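Local coordinates for DELTA1-pyrroline-2-carboxylate reductase (Thermococcus litoralis DSM 5473, PDB 6T3E), which catalyses the NAD(P)H-dependent reduction of Delta1-pyrroline-2-carboxylate to L-proline, a step of L-hydroxyproline metabolism, at residues 50-54 / 298-303; 61-65 / 271-276; 266-270 / 320-324. All blocks are in the same frame, centred on the assembly; numbering follows the deposited sequence.

Contact 1 of 3, residues 50-54 / 298-303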
ATOM      1  N   PHE B  50      13.202 -14.780   5.258  1.00 44.17           N
ATOM      2  CA  PHE B  50      12.818 -14.988   6.649  1.00 47.45           C
ATOM      3  C   PHE B  50      14.027 -14.953   7.576  1.00 49.91           C
ATOM      4  O   PHE B  50      13.926 -14.468   8.710  1.00 46.72           O
ATOM      5  CB  PHE B  50      12.064 -16.309   6.787  1.00 50.96           C
ATOM      6  CG  PHE B  50      10.606 -16.198   6.458  1.00 51.98           C
ATOM      7  CD1 PHE B  50       9.714 -15.674   7.380  1.00 52.35           C
ATOM      8  CD2 PHE B  50      10.132 -16.586   5.216  1.00 51.35           C
ATOM      9  CE1 PHE B  50       8.384 -15.557   7.079  1.00 53.67           C
ATOM     10  CE2 PHE B  50       8.785 -16.475   4.903  1.00 51.92           C
ATOM     11  CZ  PHE B  50       7.908 -15.958   5.831  1.00 52.60           C
ATOM     12  N   LEU B  51      15.177 -15.453   7.117  1.00 51.18           N
ATOM     13  CA  LEU B  51      16.392 -15.298   7.904  1.00 47.75           C
ATOM     14  C   LEU B  51      16.758 -13.829   8.035  1.00 45.29           C
ATOM     15  O   LEU B  51      17.157 -13.374   9.116  1.00 42.79           O
ATOM     16  CB  LEU B  51      17.538 -16.079   7.270  1.00 51.97           C
ATOM     17  CG  LEU B  51      18.907 -15.948   7.953  1.00 51.37           C
ATOM     18  CD1 LEU B  51      18.846 -16.391   9.409  1.00 48.93           C
ATOM     19  CD2 LEU B  51      19.956 -16.738   7.185  1.00 51.56           C
ATOM     20  N   GLU B  52      16.606 -13.067   6.947  1.00 45.19           N
ATOM     21  CA  GLU B  52      16.845 -11.630   7.018  1.00 46.52           C
ATOM     22  C   GLU B  52      15.855 -10.955   7.963  1.00 44.57           C
ATOM     23  O   GLU B  52      16.224 -10.026   8.695  1.00 42.91           O
ATOM     24  CB  GLU B  52      16.791 -11.030   5.606  1.00 48.83           C
ATOM     25  CG  GLU B  52      16.773  -9.496   5.542  1.00 54.55           C
ATOM     26  CD  GLU B  52      17.121  -8.922   4.161  1.00 59.03           C
ATOM     27  OE1 GLU B  52      17.493  -9.690   3.247  1.00 60.94           O
ATOM     28  OE2 GLU B  52      17.007  -7.688   3.990  1.00 60.05           O
ATOM     29  N   LEU B  53      14.611 -11.444   8.002  1.00 49.30           N
ATOM     30  CA  LEU B  53      13.605 -10.898   8.913  1.00 50.31           C
ATOM     31  C   LEU B  53      13.945 -11.184  10.374  1.00 50.64           C
ATOM     32  O   LEU B  53      13.697 -10.348  11.251  1.00 51.89           O
ATOM     33  CB  LEU B  53      12.233 -11.464   8.562  1.00 51.99           C
ATOM     34  CG  LEU B  53      11.203 -11.560   9.684  1.00 52.65           C
ATOM     35  CD1 LEU B  53      10.666 -10.174  10.026  1.00 47.44           C
ATOM     36  CD2 LEU B  53      10.082 -12.506   9.276  1.00 55.28           C
ATOM     37  N   TYR B  54      14.486 -12.369  10.661  1.00 46.83           N
ATOM     38  CA  TYR B  54      14.826 -12.709  12.038  1.00 52.76           C
ATOM     39  C   TYR B  54      15.990 -11.872  12.559  1.00 53.87           C
ATOM     40  O   TYR B  54      16.046 -11.558  13.753  1.00 53.46           O
ATOM     41  CB  TYR B  54      15.157 -14.197  12.159  1.00 60.65           C
ATOM     42  CG  TYR B  54      15.410 -14.614  13.593  1.00 64.04           C
ATOM     43  CD1 TYR B  54      14.350 -14.951  14.433  1.00 63.49           C
ATOM     44  CD2 TYR B  54      16.699 -14.642  14.120  1.00 65.15           C
ATOM     45  CE1 TYR B  54      14.560 -15.314  15.743  1.00 63.81           C
ATOM     46  CE2 TYR B  54      16.921 -15.005  15.439  1.00 67.73           C
ATOM     47  CZ  TYR B  54      15.844 -15.342  16.244  1.00 65.98           C
ATOM     48  OH  TYR B  54      16.040 -15.702  17.557  1.00 65.39           O
ATOM     49  N   LEU B 298       7.813 -18.928  11.566  1.00 56.56           N
ATOM     50  CA  LEU B 298       8.701 -19.549  10.594  1.00 56.11           C
ATOM     51  C   LEU B 298      10.088 -18.922  10.629  1.00 58.14           C
ATOM     52  O   LEU B 298      11.086 -19.624  10.434  1.00 58.66           O
ATOM     53  CB  LEU B 298       8.102 -19.440   9.191  1.00 52.84           C
ATOM     54  CG  LEU B 298       8.881 -20.127   8.067  1.00 48.17           C
ATOM     55  CD1 LEU B 298       8.884 -21.629   8.258  1.00 40.79           C
ATOM     56  CD2 LEU B 298       8.321 -19.758   6.706  1.00 49.43           C
ATOM     57  N   ALA B 299      10.177 -17.620  10.916  1.00 56.97           N
ATOM     58  CA  ALA B 299      11.483 -16.969  10.965  1.00 53.72           C
ATOM     59  C   ALA B 299      12.349 -17.557  12.068  1.00 57.45           C
ATOM     60  O   ALA B 299      13.571 -17.664  11.913  1.00 61.38           O
ATOM     61  CB  ALA B 299      11.322 -15.461  11.149  1.00 50.62           C
ATOM     62  N   GLU B 300      11.739 -17.945  13.193  1.00 58.05           N
ATOM     63  CA  GLU B 300      12.513 -18.570  14.264  1.00 59.60           C
ATOM     64  C   GLU B 300      12.962 -19.978  13.885  1.00 59.95           C
ATOM     65  O   GLU B 300      14.050 -20.418  14.279  1.00 63.45           O
ATOM     66  CB  GLU B 300      11.694 -18.606  15.550  1.00 62.00           C
ATOM     67  CG  GLU B 300      10.848 -17.376  15.756  1.00 62.93           C
ATOM     68  CD  GLU B 300      10.016 -17.471  16.999  1.00 62.54           C
ATOM     69  OE1 GLU B 300       9.230 -18.421  17.106  1.00 62.72           O
ATOM     70  OE2 GLU B 300      10.153 -16.598  17.875  1.00 64.62           O
ATOM     71  N   ILE B 301      12.132 -20.708  13.137  1.00 55.05           N
ATOM     72  CA  ILE B 301      12.506 -22.049  12.703  1.00 54.84           C
ATOM     73  C   ILE B 301      13.647 -22.000  11.689  1.00 55.30           C
ATOM     74  O   ILE B 301      14.583 -22.810  11.748  1.00 51.12           O
ATOM     75  CB  ILE B 301      11.275 -22.782  12.151  1.00 53.34           C
ATOM     76  CG1 ILE B 301      10.371 -23.211  13.310  1.00 55.04           C
ATOM     77  CG2 ILE B 301      11.698 -23.982  11.317  1.00 54.03           C
ATOM     78  CD1 ILE B 301       9.362 -24.257  12.937  1.00 53.67           C
ATOM     79  N   VAL B 302      13.587 -21.063  10.736  1.00 55.18           N
ATOM     80  CA  VAL B 302      14.650 -20.957   9.738  1.00 52.62           C
ATOM     81  C   VAL B 302      15.973 -20.619  10.416  1.00 52.64           C
ATOM     82  O   VAL B 302      17.022 -21.193  10.094  1.00 49.31           O
ATOM     83  CB  VAL B 302      14.287 -19.909   8.662  1.00 50.82           C
ATOM     84  CG1 VAL B 302      15.394 -19.813   7.612  1.00 53.47           C
ATOM     85  CG2 VAL B 302      12.965 -20.231   7.996  1.00 48.63           C
ATOM     86  N   ALA B 303      15.931 -19.730  11.408  1.00 53.72           N
ATOM     87  CA  ALA B 303      17.134 -19.316  12.115  1.00 52.53           C
ATOM     88  C   ALA B 303      17.720 -20.414  12.991  1.00 56.63           C
ATOM     89  O   ALA B 303      18.869 -20.287  13.425  1.00 60.13           O
ATOM     90  CB  ALA B 303      16.828 -18.085  12.972  1.00 49.28           C
TER
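Tyr54 lies against one side of helix 298-303. Its CB packs on Ala299, 4.2 Å from that residue's CB. With CG anti to the backbone N (chi1 -176°), the ring is carried across the second helix: CG, CD2 and CE2 run beneath the methyl of Ala303, whose CB is 3.6 Å from Tyr54 CD2 and 3.9 Å from Tyr54 CE2. This CB stands over one face, 20° off the ring normal and displaced toward the rim, a CH-pi contact. CD1 approaches the carbonyl of Ala299 obliquely, and CE1 reaches the CA of Glu300, 4.1 Å away. An alanine in place of Tyr54 is likely to leave the Ala303 methyl without its aromatic partner and open a gap beside Glu300. The two helix segments cross nearly perpendicularly, at -99°, with axes 8.3 Å apart; helix 39-54 thereby packs on the short helix that follows strand 294-297 of the Rossmann-type parallel sheet. The small Ala299 allows this approach: its CB touches both Phe50 O and Leu53 CD2, each at 3.7 Å. At the buried end, the Phe50 ring receives Leu298 CD2 over the centre of one face, 3.8 Å from the centroid, while the two side chains cross at about a right angle. Val302 completes the apolar seam, presenting CG2 to Phe50 CB and CG1 to Leu51 CB.

Contact 2 of 3, residues 61-65 / 271-276. With PRO (proline), chain E.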
ATOM      1  N   PRO B  61       5.619  -3.722   8.039  1.00 38.72           N
ATOM      2  CA  PRO B  61       4.419  -3.270   8.735  1.00 36.45           C
ATOM      3  C   PRO B  61       3.265  -4.173   8.354  1.00 38.34           C
ATOM      4  O   PRO B  61       3.257  -4.773   7.280  1.00 41.91           O
ATOM      5  CB  PRO B  61       4.221  -1.848   8.207  1.00 40.26           C
ATOM      6  CG  PRO B  61       4.861  -1.882   6.841  1.00 37.94           C
ATOM      7  CD  PRO B  61       6.001  -2.824   6.933  1.00 36.63           C
ATOM      8  N   LEU B  62       2.291  -4.285   9.247  1.00 39.53           N
ATOM      9  CA  LEU B  62       1.156  -5.145   8.965  1.00 40.91           C
ATOM     10  C   LEU B  62       0.439  -4.666   7.704  1.00 40.91           C
ATOM     11  O   LEU B  62       0.279  -3.463   7.481  1.00 42.64           O
ATOM     12  CB  LEU B  62       0.208  -5.167  10.166  1.00 40.85           C
ATOM     13  CG  LEU B  62      -1.071  -6.004  10.096  1.00 34.92           C
ATOM     14  CD1 LEU B  62      -0.742  -7.486   9.976  1.00 34.07           C
ATOM     15  CD2 LEU B  62      -1.893  -5.735  11.342  1.00 29.02           C
ATOM     16  N   ARG B  63       0.069  -5.611   6.839  1.00 38.70           N
ATOM     17  CA  ARG B  63      -0.568  -5.244   5.578  1.00 41.43           C
ATOM     18  C   ARG B  63      -1.940  -4.612   5.825  1.00 43.30           C
ATOM     19  O   ARG B  63      -2.626  -4.911   6.808  1.00 43.62           O
ATOM     20  CB  ARG B  63      -0.728  -6.459   4.656  1.00 38.30           C
ATOM     21  CG  ARG B  63      -1.627  -7.594   5.195  1.00 36.90           C
ATOM     22  CD  ARG B  63      -1.807  -8.697   4.140  1.00 38.65           C
ATOM     23  NE  ARG B  63      -2.195  -9.984   4.712  1.00 43.82           N
ATOM     24  CZ  ARG B  63      -2.115 -11.149   4.069  1.00 46.25           C
ATOM     25  NH1 ARG B  63      -1.659 -11.201   2.827  1.00 44.33           N
ATOM     26  NH2 ARG B  63      -2.475 -12.275   4.675  1.00 50.13           N
ATOM     27  N   THR B  64      -2.330  -3.730   4.907  1.00 39.16           N
ATOM     28  CA  THR B  64      -3.599  -3.025   4.965  1.00 35.16           C
ATOM     29  C   THR B  64      -4.625  -3.782   4.127  1.00 37.43           C
ATOM     30  O   THR B  64      -4.369  -4.090   2.957  1.00 35.10           O
ATOM     31  CB  THR B  64      -3.419  -1.595   4.460  1.00 34.80           C
ATOM     32  OG1 THR B  64      -2.552  -0.887   5.353  1.00 38.47           O
ATOM     33  CG2 THR B  64      -4.750  -0.872   4.392  1.00 33.55           C
ATOM     34  N   ILE B  65      -5.765  -4.117   4.730  1.00 36.33           N
ATOM     35  CA  ILE B  65      -6.833  -4.845   4.048  1.00 34.84           C
ATOM     36  C   ILE B  65      -8.055  -3.943   3.937  1.00 31.73           C
ATOM     37  O   ILE B  65      -8.578  -3.467   4.952  1.00 29.02           O
ATOM     38  CB  ILE B  65      -7.186  -6.154   4.766  1.00 33.70           C
ATOM     39  CG1 ILE B  65      -5.940  -7.022   4.924  1.00 30.07           C
ATOM     40  CG2 ILE B  65      -8.264  -6.916   3.992  1.00 35.02           C
ATOM     41  CD1 ILE B  65      -6.243  -8.401   5.430  1.00 27.00           C
ATOM     42  N   GLU B 271       2.042 -11.678  13.922  1.00 46.48           N
ATOM     43  CA  GLU B 271       1.274 -10.461  13.723  1.00 47.54           C
ATOM     44  C   GLU B 271       0.224 -10.657  12.642  1.00 50.40           C
ATOM     45  O   GLU B 271      -0.918 -10.209  12.789  1.00 52.64           O
ATOM     46  CB  GLU B 271       2.216  -9.313  13.364  1.00 48.60           C
ATOM     47  CG  GLU B 271       1.646  -7.940  13.617  1.00 53.19           C
ATOM     48  CD  GLU B 271       2.616  -6.839  13.243  1.00 55.25           C
ATOM     49  OE1 GLU B 271       2.553  -5.752  13.856  1.00 52.28           O
ATOM     50  OE2 GLU B 271       3.436  -7.063  12.326  1.00 62.54           O
ATOM     51  N   GLY B 272       0.582 -11.360  11.566  1.00 50.27           N
ATOM     52  CA  GLY B 272      -0.364 -11.564  10.484  1.00 45.46           C
ATOM     53  C   GLY B 272      -1.438 -12.584  10.820  1.00 45.58           C
ATOM     54  O   GLY B 272      -2.634 -12.312  10.678  1.00 44.62           O
ATOM     55  N   VAL B 273      -1.033 -13.764  11.293  1.00 44.58           N
ATOM     56  CA  VAL B 273      -2.012 -14.828  11.499  1.00 44.83           C
ATOM     57  C   VAL B 273      -3.020 -14.422  12.568  1.00 44.20           C
ATOM     58  O   VAL B 273      -4.235 -14.505  12.359  1.00 44.53           O
ATOM     59  CB  VAL B 273      -1.311 -16.152  11.861  1.00 46.26           C
ATOM     60  CG1 VAL B 273      -2.228 -17.008  12.699  1.00 47.63           C
ATOM     61  CG2 VAL B 273      -0.885 -16.919  10.610  1.00 44.08           C
ATOM     62  N   LEU B 274      -2.530 -13.903  13.700  1.00 47.66           N
ATOM     63  CA  LEU B 274      -3.399 -13.535  14.816  1.00 50.73           C
ATOM     64  C   LEU B 274      -4.355 -12.398  14.481  1.00 49.15           C
ATOM     65  O   LEU B 274      -5.365 -12.232  15.172  1.00 50.92           O
ATOM     66  CB  LEU B 274      -2.560 -13.127  16.027  1.00 53.67           C
ATOM     67  CG  LEU B 274      -1.838 -14.237  16.786  1.00 52.12           C
ATOM     68  CD1 LEU B 274      -0.743 -13.646  17.664  1.00 56.38           C
ATOM     69  CD2 LEU B 274      -2.799 -15.023  17.606  1.00 45.43           C
ATOM     70  N   ASN B 275      -4.042 -11.588  13.476  1.00 47.95           N
ATOM     71  CA  ASN B 275      -4.909 -10.497  13.059  1.00 48.95           C
ATOM     72  C   ASN B 275      -5.806 -10.845  11.876  1.00 48.69           C
ATOM     73  O   ASN B 275      -6.760 -10.105  11.611  1.00 48.30           O
ATOM     74  CB  ASN B 275      -4.078  -9.262  12.693  1.00 51.59           C
ATOM     75  CG  ASN B 275      -3.655  -8.458  13.908  1.00 58.05           C
ATOM     76  OD1 ASN B 275      -4.380  -7.574  14.376  1.00 56.52           O
ATOM     77  ND2 ASN B 275      -2.467  -8.757  14.423  1.00 61.71           N
ATOM     78  N   GLU B 276      -5.487 -11.893  11.111  1.00 48.53           N
ATOM     79  CA  GLU B 276      -6.174 -12.094   9.838  1.00 47.01           C
ATOM     80  C   GLU B 276      -6.797 -13.474   9.680  1.00 43.57           C
ATOM     81  O   GLU B 276      -7.772 -13.621   8.940  1.00 42.94           O
ATOM     82  CB  GLU B 276      -5.212 -11.849   8.666  1.00 47.86           C
ATOM     83  CG  GLU B 276      -4.509 -10.490   8.656  1.00 47.87           C
ATOM     84  CD  GLU B 276      -3.305 -10.458   7.705  1.00 52.94           C
ATOM     85  OE1 GLU B 276      -2.809 -11.549   7.337  1.00 54.40           O
ATOM     86  OE2 GLU B 276      -2.852  -9.348   7.325  1.00 52.60           O
TER
HETATM   87  N   PRO E 401      -3.715 -13.568   0.783  1.00 45.38           N
HETATM   88  CA  PRO E 401      -2.900 -13.741  -0.424  1.00 46.29           C
HETATM   89  C   PRO E 401      -1.544 -13.042  -0.381  1.00 50.98           C
HETATM   90  O   PRO E 401      -1.005 -12.700   0.682  1.00 51.27           O
HETATM   91  CB  PRO E 401      -3.780 -13.130  -1.513  1.00 44.23           C
HETATM   92  CG  PRO E 401      -5.177 -13.422  -1.058  1.00 43.63           C
HETATM   93  CD  PRO E 401      -5.151 -13.460   0.462  1.00 45.22           C
HETATM   94  OXT PRO E 401      -0.952 -12.798  -1.433  1.00 53.03           O
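Arg63 and Glu276 form the ionic part of this contact, a side-on salt bridge with one nitrogen to each oxygen. Arg63 CG stands between the backbone N and the carbonyl carbon (chi1 62°), and the chain then extends to NE, which carries the guanidinium to Glu276 and the bound proline. Arg63 NE donates to Glu276 OE2 at 2.8 Å with an N-H...O angle of 157°, and Arg63 NH2 to Glu276 OE1, also at 2.8 Å. Both oxygens lie near the guanidinium plane but are approached from above the carboxylate plane; the two planes are turned 32° apart. Among the other hydrogen bonds, Arg63 NH1 meets the proline carboxylate O at 2.7 Å, while NH2 has a further acceptor in Val321 O. These bonds should fix the guanidinium's rotation. The van der Waals contacts set aliphatic tips against polar groups: Leu62 CD1 lies 3.9 Å from Glu271 O, and Ile65 CD1 meets Glu276 OE2. The irregular part of strand 58-68, at Leu62 and Arg63, is thus joined to helix 270-276, consistent with a site for the proline carboxylate: Arg63 binds it, Lys91 and Arg134 also bond to the proline, and Glu276 is placed to orient Arg63 from the second shell.

Contact 3 of 3, residues 266-270 / 320-324. With NAI (1,4-dihydronicotinamide adenine dinucleotide), chain F; PRO (proline), chain E.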
ATOM      1  N   VAL B 266       2.848 -23.820  13.713  1.00 50.86           N
ATOM      2  CA  VAL B 266       3.824 -22.855  13.218  1.00 49.40           C
ATOM      3  C   VAL B 266       3.102 -21.900  12.277  1.00 47.13           C
ATOM      4  O   VAL B 266       2.320 -22.335  11.425  1.00 47.79           O
ATOM      5  CB  VAL B 266       5.015 -23.537  12.511  1.00 45.64           C
ATOM      6  CG1 VAL B 266       5.915 -22.496  11.863  1.00 35.79           C
ATOM      7  CG2 VAL B 266       5.812 -24.383  13.496  1.00 43.26           C
ATOM      8  N   VAL B 267       3.366 -20.604  12.433  1.00 46.31           N
ATOM      9  CA  VAL B 267       2.704 -19.566  11.657  1.00 44.84           C
ATOM     10  C   VAL B 267       3.747 -18.835  10.825  1.00 49.60           C
ATOM     11  O   VAL B 267       4.926 -18.785  11.187  1.00 51.84           O
ATOM     12  CB  VAL B 267       1.946 -18.576  12.566  1.00 40.70           C
ATOM     13  CG1 VAL B 267       0.909 -19.319  13.407  1.00 44.85           C
ATOM     14  CG2 VAL B 267       2.916 -17.817  13.443  1.00 39.17           C
ATOM     15  N   ASP B 268       3.311 -18.278   9.690  1.00 51.11           N
ATOM     16  CA  ASP B 268       4.228 -17.472   8.888  1.00 52.16           C
ATOM     17  C   ASP B 268       4.641 -16.218   9.646  1.00 48.26           C
ATOM     18  O   ASP B 268       5.823 -15.873   9.700  1.00 49.31           O
ATOM     19  CB  ASP B 268       3.597 -17.127   7.528  1.00 56.68           C
ATOM     20  CG  ASP B 268       2.248 -16.457   7.648  1.00 61.38           C
ATOM     21  OD1 ASP B 268       2.129 -15.266   7.291  1.00 61.43           O
ATOM     22  OD2 ASP B 268       1.296 -17.124   8.108  1.00 67.03           O
ATOM     23  N   SER B 269       3.692 -15.570  10.302  1.00 46.22           N
ATOM     24  CA  SER B 269       4.011 -14.457  11.176  1.00 48.26           C
ATOM     25  C   SER B 269       2.904 -14.366  12.214  1.00 49.83           C
ATOM     26  O   SER B 269       1.726 -14.582  11.891  1.00 45.85           O
ATOM     27  CB  SER B 269       4.175 -13.146  10.390  1.00 48.31           C
ATOM     28  OG  SER B 269       3.010 -12.340  10.417  1.00 52.08           O
ATOM     29  N   LYS B 270       3.305 -14.128  13.471  1.00 51.98           N
ATOM     30  CA  LYS B 270       2.331 -14.010  14.550  1.00 51.09           C
ATOM     31  C   LYS B 270       1.441 -12.794  14.334  1.00 51.34           C
ATOM     32  O   LYS B 270       0.213 -12.874  14.477  1.00 50.63           O
ATOM     33  CB  LYS B 270       3.045 -13.914  15.896  1.00 50.56           C
ATOM     34  CG  LYS B 270       2.898 -15.141  16.756  1.00 55.38           C
ATOM     35  CD  LYS B 270       3.572 -14.975  18.131  1.00 61.64           C
ATOM     36  CE  LYS B 270       5.081 -15.267  18.090  1.00 62.89           C
ATOM     37  NZ  LYS B 270       5.737 -15.265  19.444  1.00 62.73           N
ATOM     38  N   SER B 320      -0.377 -20.445   6.984  1.00 37.76           N
ATOM     39  CA  SER B 320       0.179 -19.370   6.180  1.00 38.01           C
ATOM     40  C   SER B 320      -0.935 -18.474   5.675  1.00 37.36           C
ATOM     41  O   SER B 320      -1.937 -18.966   5.154  1.00 43.17           O
ATOM     42  CB  SER B 320       0.988 -19.912   5.009  1.00 35.72           C
ATOM     43  OG  SER B 320       1.066 -18.925   4.009  1.00 35.47           O
ATOM     44  N   VAL B 321      -0.764 -17.167   5.861  1.00 33.78           N
ATOM     45  CA  VAL B 321      -1.663 -16.159   5.308  1.00 35.12           C
ATOM     46  C   VAL B 321      -0.977 -15.237   4.318  1.00 42.70           C
ATOM     47  O   VAL B 321      -1.669 -14.451   3.653  1.00 43.31           O
ATOM     48  CB  VAL B 321      -2.321 -15.321   6.421  1.00 36.11           C
ATOM     49  CG1 VAL B 321      -3.335 -16.182   7.199  1.00 35.04           C
ATOM     50  CG2 VAL B 321      -1.262 -14.746   7.327  1.00 27.15           C
ATOM     51  N   GLY B 322       0.348 -15.245   4.251  1.00 48.71           N
ATOM     52  CA  GLY B 322       1.111 -14.407   3.340  1.00 48.52           C
ATOM     53  C   GLY B 322       1.838 -13.304   4.089  1.00 48.79           C
ATOM     54  O   GLY B 322       1.286 -12.665   4.994  1.00 54.65           O
ATOM     55  N   LEU B 323       3.090 -13.083   3.721  1.00 43.50           N
ATOM     56  CA  LEU B 323       3.897 -12.022   4.308  1.00 40.73           C
ATOM     57  C   LEU B 323       4.617 -11.275   3.189  1.00 37.85           C
ATOM     58  O   LEU B 323       5.110 -11.889   2.237  1.00 41.51           O
ATOM     59  CB  LEU B 323       4.894 -12.581   5.331  1.00 38.60           C
ATOM     60  CG  LEU B 323       5.499 -11.560   6.302  1.00 39.19           C
ATOM     61  CD1 LEU B 323       4.437 -10.832   7.115  1.00 34.25           C
ATOM     62  CD2 LEU B 323       6.520 -12.235   7.206  1.00 41.24           C
ATOM     63  N   ALA B 324       4.687  -9.947   3.313  1.00 27.69           N
ATOM     64  CA  ALA B 324       5.164  -9.120   2.208  1.00 27.61           C
ATOM     65  C   ALA B 324       6.620  -9.381   1.846  1.00 28.74           C
ATOM     66  O   ALA B 324       7.021  -9.081   0.713  1.00 30.61           O
ATOM     67  CB  ALA B 324       4.972  -7.636   2.533  1.00 28.54           C
TER
HETATM   68  PA  NAI F 402      -8.978 -20.695  -6.419  1.00 31.72           P
HETATM   69  O1A NAI F 402     -10.384 -20.158  -6.473  1.00 29.19           O
HETATM   70  O2A NAI F 402      -8.350 -20.636  -7.798  1.00 40.13           O
HETATM   71  O5B NAI F 402      -8.906 -22.215  -5.791  1.00 33.81           O
HETATM   72  C5B NAI F 402      -9.708 -22.409  -4.632  1.00 38.51           C
HETATM   73  C4B NAI F 402     -10.190 -23.925  -4.594  1.00 42.55           C
HETATM   74  O4B NAI F 402     -10.761 -24.188  -3.466  1.00 43.09           O
HETATM   75  C3B NAI F 402     -11.269 -24.142  -5.681  1.00 43.60           C
HETATM   76  O3B NAI F 402     -10.848 -25.116  -6.524  1.00 44.35           O
HETATM   77  C2B NAI F 402     -12.524 -24.543  -4.880  1.00 38.88           C
HETATM   78  O2B NAI F 402     -13.407 -25.465  -5.690  1.00 33.85           O
HETATM   79  C1B NAI F 402     -12.018 -25.140  -3.838  1.00 42.64           C
HETATM   80  N9A NAI F 402     -12.938 -25.197  -2.734  1.00 40.24           N
HETATM   81  C8A NAI F 402     -13.595 -24.129  -2.276  1.00 38.55           C
HETATM   82  N7A NAI F 402     -14.354 -24.529  -1.262  1.00 38.48           N
HETATM   83  C5A NAI F 402     -14.163 -25.848  -1.089  1.00 38.73           C
HETATM   84  C6A NAI F 402     -14.707 -26.724  -0.181  1.00 44.54           C
HETATM   85  N6A NAI F 402     -15.668 -26.552   0.892  1.00 47.56           N
HETATM   86  N1A NAI F 402     -14.362 -28.010  -0.204  1.00 47.41           N
HETATM   87  C2A NAI F 402     -13.460 -28.438  -1.121  1.00 48.92           C
HETATM   88  N3A NAI F 402     -12.921 -27.571  -2.015  1.00 44.31           N
HETATM   89  C4A NAI F 402     -13.290 -26.266  -1.991  1.00 38.15           C
HETATM   90  O3  NAI F 402      -8.159 -19.709  -5.358  1.00 36.86           O
HETATM   91  PN  NAI F 402      -6.569 -19.950  -4.924  1.00 35.12           P
HETATM   92  O1N NAI F 402      -5.790 -18.911  -5.707  1.00 31.24           O
HETATM   93  O2N NAI F 402      -6.129 -21.358  -5.211  1.00 33.90           O
HETATM   94  O5D NAI F 402      -6.412 -19.675  -3.330  1.00 37.88           O
HETATM   95  C5D NAI F 402      -6.664 -20.730  -2.477  1.00 38.37           C
HETATM   96  C4D NAI F 402      -6.685 -20.183  -1.024  1.00 39.06           C
HETATM   97  O4D NAI F 402      -5.492 -19.773  -0.641  1.00 36.66           O
HETATM   98  C3D NAI F 402      -7.598 -18.951  -0.944  1.00 36.72           C
HETATM   99  O3D NAI F 402      -8.322 -19.006   0.231  1.00 36.34           O
HETATM  100  C2D NAI F 402      -6.636 -17.756  -0.874  1.00 37.62           C
HETATM  101  O2D NAI F 402      -7.359 -16.587  -0.203  1.00 25.91           O
HETATM  102  C1D NAI F 402      -5.645 -18.236  -0.168  1.00 38.30           C
HETATM  103  N1N NAI F 402      -4.394 -17.525  -0.476  1.00 42.26           N
HETATM  104  C2N NAI F 402      -3.453 -17.183   0.575  1.00 42.10           C
HETATM  105  C3N NAI F 402      -1.970 -16.885   0.216  1.00 37.87           C
HETATM  106  C7N NAI F 402      -0.935 -17.193   1.332  1.00 35.60           C
HETATM  107  O7N NAI F 402      -1.331 -17.682   2.325  1.00 38.91           O
HETATM  108  N7N NAI F 402       0.498 -16.879   1.140  1.00 33.93           N
HETATM  109  C4N NAI F 402      -1.502 -16.940  -1.224  1.00 33.91           C
HETATM  110  C5N NAI F 402      -2.637 -16.775  -2.243  1.00 32.76           C
HETATM  111  C6N NAI F 402      -4.074 -17.150  -1.840  1.00 42.36           C
HETATM  112  N   PRO E 401      -3.715 -13.568   0.783  1.00 45.38           N
HETATM  113  CA  PRO E 401      -2.900 -13.741  -0.424  1.00 46.29           C
HETATM  114  C   PRO E 401      -1.544 -13.042  -0.381  1.00 50.98           C
HETATM  115  O   PRO E 401      -1.005 -12.700   0.682  1.00 51.27           O
HETATM  116  CB  PRO E 401      -3.780 -13.130  -1.513  1.00 44.23           C
HETATM  117  CG  PRO E 401      -5.177 -13.422  -1.058  1.00 43.63           C
HETATM  118  CD  PRO E 401      -5.151 -13.460   0.462  1.00 45.22           C
HETATM  119  OXT PRO E 401      -0.952 -12.798  -1.433  1.00 53.03           O
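With chi1 at 55°, Asp268 CG sits between its own backbone N and carbonyl carbon, and this turns the carboxylate across to the chain at Ser320 and Val321; Ser320 OG, in turn, stands anti to the backbone N and beside the carbonyl carbon, which places it at the nicotinamide carboxamide. The Asp268 and Val321 side chains cross at about a right angle, with Val321 CG2 packed on Asp268 OD1. The other oxygen accepts a hydrogen bond: Val321 N donates to Asp268 OD2 at 3.0 Å, with an N-H...O angle of 149°, from well above the carboxylate plane (58° out of it). Both segments lie at the C-terminal ends of neighbouring parallel strands, 264-267 and 316-319, where the loops of a Rossmann-type fold characteristically receive the dinucleotide. Accordingly, Ser320 OG donates to the carboxamide oxygen O7N of the bound NADH (3.2 Å), and Gly322 CA lies beside the carboxamide nitrogen N7N. Gly322 has backbone angles that suit glycine, and a side chain there would run into the carboxylate O of the bound proline. Farther along, Leu323 CD1 packs beside Ser269, 4.0 Å from its CB. Ser269 is the N-cap of helix 270-276, and its OG is bonded to Gly272 N.

The contacts run along one path, from the outer helices to the active site. Contacts 2 and 3, centres 9 Å apart, both touch the bound proline, and strand 264-267 leads directly into helix 270-276. Contacts 1 and 3, centres 11 Å apart, are joined through the Leu298 N to Val267 O bond and Phe50 packing on Leu323; contacts 1 and 2, centres 18 Å apart, do not touch. Along the chain come 50-54, on the helix leading into the mixed sheet, then 61-65 in that sheet's first long strand, then 266-270, 271-276, 298-303 and 320-324 in the parallel-sheet part. Contacts 1 and 2 therefore join those two parts, while contact 3 lies within the dinucleotide-binding one.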